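Local coordinates for cAMP-dependent protein kinase regulatory subunit (Saccharomyces cerevisiae, PDB 6XQK) that probably holds the kinase catalytic subunits inactive until cAMP binds, and assembles with other copies of itself through its dimerization/docking domain, at residues N19-A23 with A24-D28. Sequence-based numbering, arbitrary orientation.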
loop_
_atom_site.group_PDB
_atom_site.type_symbol
_atom_site.label_atom_id
_atom_site.label_comp_id
_atom_site.label_asym_id
_atom_site.label_seq_id
_atom_site.Cartn_x
_atom_site.Cartn_y
_atom_site.Cartn_z
ATOM N N ASN A 19 -2.844 -1.042 -19.381
ATOM C CA ASN A 19 -4.025 -0.424 -19.966
ATOM C C ASN A 19 -4.494 0.752 -19.105
ATOM O O ASN A 19 -4.894 1.786 -19.641
ATOM C CB ASN A 19 -5.139 -1.448 -20.114
ATOM C CG ASN A 19 -4.933 -2.421 -21.244
ATOM O OD1 ASN A 19 -3.970 -2.308 -22.030
ATOM N ND2 ASN A 19 -5.835 -3.409 -21.340
ATOM N N GLU A 20 -4.439 0.594 -17.775
ATOM C CA GLU A 20 -4.819 1.632 -16.825
ATOM C C GLU A 20 -3.877 2.837 -16.880
ATOM O O GLU A 20 -4.331 3.975 -16.825
ATOM C CB GLU A 20 -4.858 1.055 -15.397
ATOM C CG GLU A 20 -6.157 0.346 -15.082
ATOM C CD GLU A 20 -7.357 1.263 -15.176
ATOM O OE1 GLU A 20 -7.302 2.375 -14.599
ATOM O OE2 GLU A 20 -8.334 0.887 -15.862
ATOM N N ILE A 21 -2.573 2.577 -17.004
ATOM C CA ILE A 21 -1.549 3.615 -17.112
ATOM C C ILE A 21 -1.756 4.404 -18.392
ATOM O O ILE A 21 -1.681 5.629 -18.368
ATOM C CB ILE A 21 -0.128 2.986 -17.097
ATOM C CG1 ILE A 21 0.188 2.329 -15.757
ATOM C CG2 ILE A 21 0.956 3.994 -17.502
ATOM C CD1 ILE A 21 0.120 3.254 -14.612
ATOM N N ASN A 22 -2.008 3.713 -19.514
ATOM C CA ASN A 22 -2.228 4.386 -20.801
ATOM C C ASN A 22 -3.540 5.146 -20.852
ATOM O O ASN A 22 -3.605 6.179 -21.514
ATOM C CB ASN A 22 -2.133 3.414 -21.965
ATOM C CG ASN A 22 -0.749 2.823 -22.118
ATOM O OD1 ASN A 22 0.278 3.451 -21.821
ATOM N ND2 ASN A 22 -0.696 1.575 -22.559
ATOM N N ALA A 23 -4.575 4.664 -20.139
ATOM C CA ALA A 23 -5.863 5.345 -20.108
ATOM C C ALA A 23 -5.841 6.563 -19.201
ATOM O O ALA A 23 -6.461 7.570 -19.548
ATOM C CB ALA A 23 -6.955 4.395 -19.656
ATOM N N ALA A 24 -5.144 6.491 -18.050
ATOM C CA ALA A 24 -5.146 7.606 -17.115
ATOM C C ALA A 24 -4.009 8.595 -17.319
ATOM O O ALA A 24 -4.178 9.771 -16.995
ATOM C CB ALA A 24 -5.152 7.095 -15.673
ATOM N N ASN A 25 -2.833 8.114 -17.801
ATOM C CA ASN A 25 -1.576 8.879 -17.942
ATOM C C ASN A 25 -1.315 9.732 -16.670
ATOM O O ASN A 25 -1.423 10.961 -16.697
ATOM C CB ASN A 25 -1.559 9.728 -19.211
ATOM C CG ASN A 25 -0.215 10.358 -19.501
ATOM O OD1 ASN A 25 0.811 9.998 -18.910
ATOM N ND2 ASN A 25 -0.187 11.330 -20.398
ATOM N N PRO A 26 -1.174 9.058 -15.509
ATOM C CA PRO A 26 -1.047 9.799 -14.251
ATOM C C PRO A 26 0.122 10.768 -14.184
ATOM O O PRO A 26 1.204 10.505 -14.715
ATOM C CB PRO A 26 -0.882 8.684 -13.213
ATOM C CG PRO A 26 -0.369 7.505 -13.996
ATOM C CD PRO A 26 -1.079 7.596 -15.291
ATOM N N SER A 27 -0.094 11.889 -13.511
ATOM C CA SER A 27 0.967 12.877 -13.244
ATOM C C SER A 27 1.937 12.316 -12.166
ATOM O O SER A 27 3.104 12.701 -12.126
ATOM C CB SER A 27 0.354 14.190 -12.751
ATOM O OG SER A 27 -0.415 14.004 -11.569
ATOM N N ASP A 28 1.438 11.415 -11.288
ATOM C CA ASP A 28 2.237 10.753 -10.285
ATOM C C ASP A 28 2.133 9.241 -10.559
ATOM O O ASP A 28 1.244 8.574 -10.042
ATOM C CB ASP A 28 1.728 11.115 -8.895
ATOM C CG ASP A 28 2.677 10.744 -7.781
ATOM O OD1 ASP A 28 3.442 9.768 -7.950
ATOM O OD2 ASP A 28 2.645 11.417 -6.729
#
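Ile21 meets Asn25 and Pro26 in a local contact at the C-terminal end of helix 8-24, where the chain enters the turn leading to helix 29-49 in the helix-turn-helix of the dimerization/docking domain. Two backbone hydrogen bonds finish the helix. Ala24 N donates to Glu20 O (2.9 Å), and Asn25 N donates to Ile21 O over 2.8 Å, a bent bond with an N-H...O angle of 144°. Asn25 then breaks the helix by taking positive phi (44°). Pro26, which has no N-H to give, follows in the polyproline II region. Its ring lies beside the last turn: CD sits 3.7 Å from Ile21 O, while CG comes within 4.3 Å of Ile21 CD1, a loose apolar touch. The side chains of Ile21 and Pro26 also pack on Phe32 of helix 29-49, and Ile21 reaches Phe29 as well. Asn25 packs on Pro7 of the second subunit. Farther along, Asp28 N-caps helix 29-49 through Gln31 N and forms a salt bridge with Arg45 of the third subunit. Main-chain bonds thus close the helix, while Ile21 and Pro26 give the turn an apolar side facing the second helix.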